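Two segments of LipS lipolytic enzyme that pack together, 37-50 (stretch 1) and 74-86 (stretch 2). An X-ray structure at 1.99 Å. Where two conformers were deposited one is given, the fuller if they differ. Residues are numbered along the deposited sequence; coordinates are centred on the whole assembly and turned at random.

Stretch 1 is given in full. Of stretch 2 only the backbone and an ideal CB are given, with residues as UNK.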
ATOM      1  N   GLN C  37     -18.298 -12.486  21.121  1.00 46.57           N
ATOM      2  CA  GLN C  37     -19.000 -13.596  20.492  1.00 44.91           C
ATOM      3  C   GLN C  37     -18.846 -13.580  18.960  1.00 41.82           C
ATOM      4  O   GLN C  37     -18.998 -12.529  18.324  1.00 41.39           O
ATOM      5  CB  GLN C  37     -20.495 -13.557  20.858  1.00 45.99           C
ATOM      6  CG  GLN C  37     -20.873 -14.058  22.300  1.00 50.37           C
ATOM      7  CD  GLN C  37     -20.253 -15.421  22.699  1.00 54.51           C
ATOM      8  OE1 GLN C  37     -20.516 -16.457  22.083  1.00 55.04           O
ATOM      9  NE2 GLN C  37     -19.440 -15.408  23.751  1.00 54.16           N
ATOM     10  N   VAL C  38     -18.565 -14.743  18.369  1.00 38.40           N
ATOM     11  CA  VAL C  38     -18.556 -14.901  16.908  1.00 34.95           C
ATOM     12  C   VAL C  38     -19.992 -14.961  16.448  1.00 34.88           C
ATOM     13  O   VAL C  38     -20.771 -15.704  17.022  1.00 35.25           O
ATOM     14  CB  VAL C  38     -17.772 -16.181  16.486  1.00 33.22           C
ATOM     15  CG1 VAL C  38     -17.861 -16.429  15.032  1.00 32.62           C
ATOM     16  CG2 VAL C  38     -16.329 -16.080  16.921  1.00 35.75           C
ATOM     17  N   LEU C  39     -20.355 -14.180  15.420  1.00 33.10           N
ATOM     18  CA  LEU C  39     -21.633 -14.257  14.798  1.00 33.43           C
ATOM     19  C   LEU C  39     -21.995 -15.683  14.298  1.00 33.52           C
ATOM     20  O   LEU C  39     -21.144 -16.409  13.779  1.00 33.72           O
ATOM     21  CB  LEU C  39     -21.705 -13.302  13.605  1.00 33.85           C
ATOM     22  CG  LEU C  39     -21.792 -11.798  13.938  1.00 36.06           C
ATOM     23  CD1 LEU C  39     -21.561 -11.053  12.636  1.00 33.06           C
ATOM     24  CD2 LEU C  39     -23.154 -11.379  14.556  1.00 34.21           C
ATOM     25  N   PRO C  40     -23.273 -16.069  14.455  1.00 33.57           N
ATOM     26  CA  PRO C  40     -23.774 -17.374  13.896  1.00 32.40           C
ATOM     27  C   PRO C  40     -23.433 -17.480  12.422  1.00 29.39           C
ATOM     28  O   PRO C  40     -23.729 -16.559  11.636  1.00 28.98           O
ATOM     29  CB  PRO C  40     -25.319 -17.269  14.081  1.00 32.38           C
ATOM     30  CG  PRO C  40     -25.446 -16.374  15.393  1.00 33.55           C
ATOM     31  CD  PRO C  40     -24.258 -15.390  15.352  1.00 33.18           C
ATOM     32  N   GLY C  41     -22.776 -18.547  12.016  1.00 28.24           N
ATOM     33  CA  GLY C  41     -22.462 -18.703  10.554  1.00 27.12           C
ATOM     34  C   GLY C  41     -21.034 -18.272  10.119  1.00 27.97           C
ATOM     35  O   GLY C  41     -20.610 -18.539   8.967  1.00 26.88           O
ATOM     36  N   ALA C  42     -20.286 -17.665  11.062  1.00 27.94           N
ATOM     37  CA  ALA C  42     -18.995 -17.002  10.759  1.00 27.57           C
ATOM     38  C   ALA C  42     -17.852 -17.777  11.410  1.00 27.19           C
ATOM     39  O   ALA C  42     -16.685 -17.268  11.512  1.00 24.89           O
ATOM     40  CB  ALA C  42     -18.999 -15.577  11.297  1.00 26.54           C
ATOM     41  N   GLU C  43     -18.173 -18.990  11.847  0.50 26.22           N
ATOM     42  CA  GLU C  43     -17.181 -19.858  12.469  0.50 26.51           C
ATOM     43  C   GLU C  43     -16.116 -20.298  11.404  0.50 26.02           C
ATOM     44  O   GLU C  43     -16.443 -20.436  10.215  0.50 25.42           O
ATOM     45  CB  GLU C  43     -17.855 -21.053  13.236  0.50 26.85           C
ATOM     46  CG  GLU C  43     -18.368 -22.240  12.409  0.50 27.44           C
ATOM     47  CD  GLU C  43     -19.679 -21.980  11.617  0.50 30.27           C
ATOM     48  OE1 GLU C  43     -20.345 -20.911  11.757  0.50 27.58           O
ATOM     49  OE2 GLU C  43     -20.030 -22.872  10.835  0.50 26.39           O
ATOM     50  N   PRO C  44     -14.849 -20.446  11.828  1.00 25.56           N
ATOM     51  CA  PRO C  44     -13.791 -20.939  10.937  1.00 26.83           C
ATOM     52  C   PRO C  44     -14.106 -22.402  10.635  1.00 30.11           C
ATOM     53  O   PRO C  44     -14.949 -22.995  11.326  1.00 31.22           O
ATOM     54  CB  PRO C  44     -12.533 -20.868  11.796  1.00 25.80           C
ATOM     55  CG  PRO C  44     -13.010 -20.776  13.225  1.00 26.59           C
ATOM     56  CD  PRO C  44     -14.353 -20.138  13.189  1.00 25.17           C
ATOM     57  N   LEU C  45     -13.448 -22.983   9.642  1.00 29.97           N
ATOM     58  CA  LEU C  45     -13.553 -24.415   9.364  1.00 30.96           C
ATOM     59  C   LEU C  45     -12.151 -25.016   9.323  1.00 30.45           C
ATOM     60  O   LEU C  45     -11.295 -24.530   8.596  1.00 30.56           O
ATOM     61  CB  LEU C  45     -14.315 -24.607   8.044  1.00 32.20           C
ATOM     62  CG  LEU C  45     -14.158 -25.836   7.101  1.00 38.35           C
ATOM     63  CD1 LEU C  45     -13.518 -27.093   7.710  1.00 40.15           C
ATOM     64  CD2 LEU C  45     -15.453 -26.161   6.330  1.00 36.91           C
ATOM     65  N   TYR C  46     -11.898 -26.000  10.191  1.00 29.76           N
ATOM     66  CA  TYR C  46     -10.651 -26.725  10.317  1.00 29.71           C
ATOM     67  C   TYR C  46     -11.086 -28.195  10.123  1.00 30.82           C
ATOM     68  O   TYR C  46     -12.139 -28.620  10.654  1.00 31.15           O
ATOM     69  CB  TYR C  46      -9.988 -26.494  11.694  1.00 30.03           C
ATOM     70  CG  TYR C  46      -9.418 -25.116  11.782  1.00 34.11           C
ATOM     71  CD1 TYR C  46      -8.158 -24.804  11.187  1.00 33.18           C
ATOM     72  CD2 TYR C  46     -10.135 -24.083  12.403  1.00 32.97           C
ATOM     73  CE1 TYR C  46      -7.652 -23.506  11.199  1.00 32.66           C
ATOM     74  CE2 TYR C  46      -9.626 -22.759  12.419  1.00 37.08           C
ATOM     75  CZ  TYR C  46      -8.400 -22.481  11.807  1.00 36.41           C
ATOM     76  OH  TYR C  46      -7.898 -21.196  11.862  1.00 34.78           O
ATOM     77  N   SER C  47     -10.380 -28.938   9.276  1.00 29.26           N
ATOM     78  CA  SER C  47     -10.769 -30.339   9.026  1.00 30.64           C
ATOM     79  C   SER C  47      -9.467 -31.076   8.807  1.00 29.75           C
ATOM     80  O   SER C  47      -8.638 -30.610   8.021  1.00 27.91           O
ATOM     81  CB  SER C  47     -11.688 -30.419   7.822  1.00 29.86           C
ATOM     82  OG  SER C  47     -11.832 -31.778   7.433  1.00 33.48           O
ATOM     83  N   VAL C  48      -9.217 -32.150   9.565  1.00 29.38           N
ATOM     84  CA  VAL C  48      -7.926 -32.822   9.390  1.00 29.41           C
ATOM     85  C   VAL C  48      -8.140 -34.035   8.469  1.00 28.94           C
ATOM     86  O   VAL C  48      -9.104 -34.753   8.648  1.00 27.63           O
ATOM     87  CB  VAL C  48      -7.405 -33.295  10.716  1.00 30.92           C
ATOM     88  CG1 VAL C  48      -5.991 -34.029  10.559  1.00 27.93           C
ATOM     89  CG2 VAL C  48      -7.434 -32.124  11.723  1.00 31.09           C
ATOM     90  N   GLY C  49      -7.259 -34.248   7.491  1.00 27.70           N
ATOM     91  CA  GLY C  49      -7.487 -35.302   6.468  1.00 28.27           C
ATOM     92  C   GLY C  49      -6.114 -35.855   6.078  1.00 26.80           C
ATOM     93  O   GLY C  49      -5.313 -36.148   6.941  1.00 27.47           O
ATOM     94  N   SER C  50      -5.788 -35.857   4.785  1.00 28.10           N
ATOM     95  CA  SER C  50      -4.450 -36.298   4.322  1.00 27.52           C
ATOM     96  C   SER C  50      -3.303 -35.355   4.505  1.00 28.36           C
ATOM     97  O   SER C  50      -3.429 -34.232   5.027  1.00 26.89           O
ATOM     98  CB  SER C  50      -4.445 -36.709   2.869  1.00 29.86           C
ATOM     99  OG  SER C  50      -4.856 -35.647   2.000  1.00 29.79           O
ATOM    100  N   UNK C  74     -13.260 -29.254  -0.412  1.00 24.38           N
ATOM    101  CA  UNK C  74     -11.940 -29.796  -0.257  1.00 23.52           C
ATOM    102  C   UNK C  74     -11.908 -30.785   0.911  1.00 24.51           C
ATOM    103  O   UNK C  74     -11.143 -31.736   0.864  1.00 23.48           O
ATOM    104  CB  UNK C  74     -10.925 -28.670  -0.049  1.00 23.52           C
ATOM    105  N   UNK C  75     -12.601 -30.490   2.015  1.00 24.38           N
ATOM    106  CA  UNK C  75     -12.621 -31.470   3.124  1.00 26.98           C
ATOM    107  C   UNK C  75     -13.313 -32.839   2.738  1.00 28.52           C
ATOM    108  O   UNK C  75     -12.760 -33.900   3.055  1.00 28.34           O
ATOM    109  CB  UNK C  75     -13.348 -30.848   4.317  1.00 26.98           C
ATOM    110  N   UNK C  76     -14.452 -32.806   2.046  1.00 30.82           N
ATOM    111  CA  UNK C  76     -15.047 -34.055   1.538  1.00 33.75           C
ATOM    112  C   UNK C  76     -14.149 -34.788   0.580  1.00 34.89           C
ATOM    113  O   UNK C  76     -14.282 -35.991   0.450  1.00 35.72           O
ATOM    114  CB  UNK C  76     -16.379 -33.764   0.845  1.00 33.75           C
ATOM    115  N   UNK C  77     -13.236 -34.092  -0.100  1.00 33.07           N
ATOM    116  CA  UNK C  77     -12.350 -34.818  -0.970  1.00 30.68           C
ATOM    117  C   UNK C  77     -11.212 -35.429  -0.160  1.00 29.69           C
ATOM    118  O   UNK C  77     -10.418 -36.203  -0.678  1.00 29.97           O
ATOM    119  CB  UNK C  77     -11.809 -33.903  -2.070  1.00 30.68           C
ATOM    120  N   UNK C  78     -11.120 -35.140   1.137  1.00 27.44           N
ATOM    121  CA  UNK C  78     -10.105 -35.845   1.934  1.00 24.64           C
ATOM    122  C   UNK C  78      -8.912 -35.024   2.339  1.00 23.70           C
ATOM    123  O   UNK C  78      -8.109 -35.449   3.145  1.00 24.51           O
ATOM    124  CB  UNK C  78      -9.602 -37.062   1.155  1.00 24.64           C
ATOM    125  N   UNK C  79      -8.793 -33.794   1.797  1.00 23.07           N
ATOM    126  CA  UNK C  79      -7.659 -32.893   2.133  1.00 21.22           C
ATOM    127  C   UNK C  79      -7.752 -32.367   3.575  1.00 19.94           C
ATOM    128  O   UNK C  79      -8.830 -32.222   4.031  1.00 21.64           O
ATOM    129  CB  UNK C  79      -7.619 -31.711   1.162  1.00 21.22           C
ATOM    130  N   UNK C  80      -6.646 -32.099   4.239  1.00 19.76           N
ATOM    131  CA  UNK C  80      -6.620 -31.235   5.450  1.00 22.56           C
ATOM    132  C   UNK C  80      -6.933 -29.768   4.991  1.00 23.20           C
ATOM    133  O   UNK C  80      -6.481 -29.376   3.886  1.00 23.66           O
ATOM    134  CB  UNK C  80      -5.265 -31.318   6.156  1.00 22.56           C
ATOM    135  N   UNK C  81      -7.782 -29.059   5.760  1.00 21.59           N
ATOM    136  CA  UNK C  81      -8.374 -27.756   5.387  1.00 21.16           C
ATOM    137  C   UNK C  81      -8.263 -26.795   6.569  1.00 20.95           C
ATOM    138  O   UNK C  81      -8.657 -27.160   7.703  1.00 21.17           O
ATOM    139  CB  UNK C  81      -9.836 -27.915   4.964  1.00 21.16           C
ATOM    140  N   UNK C  82      -7.680 -25.610   6.344  1.00 19.39           N
ATOM    141  CA  UNK C  82      -7.753 -24.484   7.337  1.00 18.57           C
ATOM    142  C   UNK C  82      -8.421 -23.309   6.631  1.00 18.81           C
ATOM    143  O   UNK C  82      -7.845 -22.770   5.646  1.00 16.85           O
ATOM    144  CB  UNK C  82      -6.372 -24.087   7.863  1.00 18.57           C
ATOM    145  N   UNK C  83      -9.595 -22.882   7.159  1.00 18.15           N
ATOM    146  CA  UNK C  83     -10.328 -21.759   6.660  1.00 18.14           C
ATOM    147  C   UNK C  83     -10.435 -20.814   7.855  1.00 18.81           C
ATOM    148  O   UNK C  83     -11.400 -20.881   8.587  1.00 20.17           O
ATOM    149  CB  UNK C  83     -11.689 -22.158   6.087  1.00 18.14           C
ATOM    150  N   UNK C  84      -9.446 -19.931   8.062  1.00 17.71           N
ATOM    151  CA  UNK C  84      -9.443 -19.102   9.291  1.00 17.87           C
ATOM    152  C   UNK C  84     -10.444 -17.969   9.285  1.00 17.38           C
ATOM    153  O   UNK C  84     -10.792 -17.457   8.223  1.00 18.37           O
ATOM    154  CB  UNK C  84      -8.049 -18.511   9.513  1.00 17.87           C
ATOM    155  N   UNK C  85     -10.759 -17.494  10.489  1.00 18.44           N
ATOM    156  CA  UNK C  85     -11.595 -16.320  10.662  1.00 19.71           C
ATOM    157  C   UNK C  85     -10.558 -15.179  10.873  1.00 20.10           C
ATOM    158  O   UNK C  85      -9.844 -15.163  11.880  1.00 17.90           O
ATOM    159  CB  UNK C  85     -12.583 -16.466  11.821  1.00 19.71           C
ATOM    160  N   UNK C  86     -10.480 -14.228   9.935  1.00 18.38           N
ATOM    161  CA  UNK C  86      -9.455 -13.144  10.166  1.00 18.74           C
ATOM    162  C   UNK C  86      -9.759 -12.314  11.413  1.00 19.39           C
ATOM    163  O   UNK C  86     -10.915 -12.171  11.805  1.00 20.19           O
ATOM    164  CB  UNK C  86      -9.386 -12.208   8.957  1.00 18.74           C
TER

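At position 74, in a helix, the ideal CB has nothing of stretch 1 within 5.5 Å, so stretch 1 sets no preference; the residue is Phe-74. Position 75 differs: its CB points toward stretch 1, and the ideal CB lies 3.6 Å from Ser-47 OG, which leaves room for little beyond a small side chain. Ala-75 fits, its CB 3.4 Å from Ser-47 OG, and a water accepts from that hydroxyl while donating to the carbonyls of Ala-75 and 79.

Positions 76 and 77 are free of stretch 1, and many residues would do; they are Arg-76, pointing away, and Ala-77. At 78 phi is +107°, where a CB would jam against the preceding carbonyl. Glycine is called for, and Gly-78 is the first residue after the helix to leave helical phi/psi, its positive phi part of a Schellman motif. Its O accepts from Ser-50 N at 2.9 Å and also receives a CA-H...O contact from Gly-49 CA at 3.4 Å.

Position 79 points away, so a large side chain is tolerated; Tyr-79 places its ring obliquely near Ser-50 OG, 4.1 Å from CD1.

At 80 the CB points sideways, 3.6 Å from Ser-50 O and 3.8 Å from Gly-49 N. An acceptor and a donor so close favour a short hydroxyl, serine or threonine. Thr-80 OG1 accepts from Gly-49 N at 2.8 Å and donates to Ser-50 O at 2.7 Å, tying down the loop after the strand.

From 81 to 83 the strand runs antiparallel to 45-47. Position 81 shares a face with Ser-47 and Leu-45, suiting a modest apolar or beta-branched residue. Val-81 sets its CB 4.3 Å from Ser-47 CB; Ser-47 N donates to Val-81 O and Val-81 N to Ser-47 O, both at 2.9 Å. On the other face, the ideal CB of 82 is already 3.6 Å from Tyr-46 CE1, so a small residue suits; Ala-82 packs its CB against that ring atom at 3.6 Å. Position 83 returns to the face of Leu-45, where a beta-branched side chain fits the extended backbone. Thr-83 N donates to Leu-45 O at 2.8 Å, and Leu-45 N to Thr-83 O at 3.1 Å.

At 84 phi of -75° permits proline, and stretch 1 seeks no amide proton there; Pro-84 CB lies 3.8 Å from Tyr-46 OH.

Position 85 points toward stretch 1, past Ala-42 O and Pro-44 to Val-38, a path for a long chain with apolar methylenes. Arg-85 has CD 3.4 Å from Ala-42 O and lays a guanidinium face under Val-38 CG2; a water links its N to Tyr-46 OH.

Position 86 is out of reach; it is Leu-86.

Stretch 2 74-86: FARAGYTVATPRL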
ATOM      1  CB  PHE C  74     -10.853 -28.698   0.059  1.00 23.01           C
ATOM      2  CG  PHE C  74     -10.736 -27.589  -0.983  1.00 23.61           C
ATOM      3  CD1 PHE C  74     -10.719 -27.892  -2.373  1.00 17.48           C
ATOM      4  CD2 PHE C  74     -10.627 -26.233  -0.556  1.00 19.78           C
ATOM      5  CE1 PHE C  74     -10.609 -26.899  -3.324  1.00 21.36           C
ATOM      6  CE2 PHE C  74     -10.529 -25.187  -1.507  1.00 21.88           C
ATOM      7  CZ  PHE C  74     -10.479 -25.529  -2.942  1.00 19.05           C
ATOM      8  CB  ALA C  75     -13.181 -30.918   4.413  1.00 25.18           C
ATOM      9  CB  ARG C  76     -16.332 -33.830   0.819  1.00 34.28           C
ATOM     10  CG  ARG C  76     -17.317 -33.281   1.696  1.00 36.31           C
ATOM     11  CD  ARG C  76     -18.597 -33.397   1.032  1.00 41.82           C
ATOM     12  NE  ARG C  76     -19.426 -32.632   1.916  1.00 46.15           N
ATOM     13  CZ  ARG C  76     -19.808 -31.391   1.663  1.00 48.07           C
ATOM     14  NH1 ARG C  76     -19.483 -30.789   0.496  1.00 41.56           N
ATOM     15  NH2 ARG C  76     -20.533 -30.784   2.585  1.00 45.79           N
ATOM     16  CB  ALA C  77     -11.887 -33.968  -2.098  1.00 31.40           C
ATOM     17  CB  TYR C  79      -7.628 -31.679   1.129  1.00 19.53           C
ATOM     18  CG  TYR C  79      -7.369 -32.185  -0.302  1.00 19.68           C
ATOM     19  CD1 TYR C  79      -6.143 -32.770  -0.630  1.00 22.02           C
ATOM     20  CD2 TYR C  79      -8.380 -32.173  -1.263  1.00 20.45           C
ATOM     21  CE1 TYR C  79      -5.909 -33.341  -1.897  1.00 21.95           C
ATOM     22  CE2 TYR C  79      -8.127 -32.708  -2.579  1.00 23.35           C
ATOM     23  CZ  TYR C  79      -6.918 -33.289  -2.855  1.00 24.53           C
ATOM     24  OH  TYR C  79      -6.674 -33.749  -4.140  1.00 23.61           O
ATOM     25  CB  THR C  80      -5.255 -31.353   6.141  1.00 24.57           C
ATOM     26  OG1 THR C  80      -5.065 -32.728   6.572  1.00 26.42           O
ATOM     27  CG2 THR C  80      -5.110 -30.450   7.375  1.00 21.23           C
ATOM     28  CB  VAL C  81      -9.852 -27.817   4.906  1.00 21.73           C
ATOM     29  CG1 VAL C  81     -10.322 -26.417   4.442  1.00 16.60           C
ATOM     30  CG2 VAL C  81     -10.036 -28.766   3.671  1.00 20.19           C
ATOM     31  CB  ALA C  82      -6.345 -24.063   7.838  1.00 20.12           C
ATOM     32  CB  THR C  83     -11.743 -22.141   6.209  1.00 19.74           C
ATOM     33  OG1 THR C  83     -11.578 -23.228   5.315  1.00 22.30           O
ATOM     34  CG2 THR C  83     -12.409 -20.961   5.424  1.00 16.89           C
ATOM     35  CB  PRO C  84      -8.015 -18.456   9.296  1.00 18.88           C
ATOM     36  CG  PRO C  84      -7.571 -18.523   7.821  1.00 20.39           C
ATOM     37  CD  PRO C  84      -8.205 -19.816   7.285  1.00 16.88           C
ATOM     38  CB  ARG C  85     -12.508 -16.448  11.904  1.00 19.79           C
ATOM     39  CG  ARG C  85     -13.482 -15.248  12.014  1.00 21.96           C
ATOM     40  CD  ARG C  85     -14.419 -15.412  13.294  1.00 20.18           C
ATOM     41  NE  ARG C  85     -13.611 -15.657  14.490  1.00 25.57           N
ATOM     42  CZ  ARG C  85     -12.977 -14.725  15.186  1.00 26.41           C
ATOM     43  NH1 ARG C  85     -12.940 -13.439  14.801  1.00 27.54           N
ATOM     44  NH2 ARG C  85     -12.362 -15.104  16.265  1.00 27.45           N
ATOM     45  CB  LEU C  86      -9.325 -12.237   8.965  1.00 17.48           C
ATOM     46  CG  LEU C  86      -8.909 -13.018   7.729  1.00 20.18           C
ATOM     47  CD1 LEU C  86      -8.862 -12.114   6.434  1.00 19.77           C
ATOM     48  CD2 LEU C  86      -7.578 -13.837   7.945  1.00 18.51           C
TER
HETATM   49  O   HOH W   1      -9.380 -18.934  12.910  1.00 20.68           O
HETATM   50  O   HOH W   2     -10.848 -33.410   5.637  1.00 26.95           O
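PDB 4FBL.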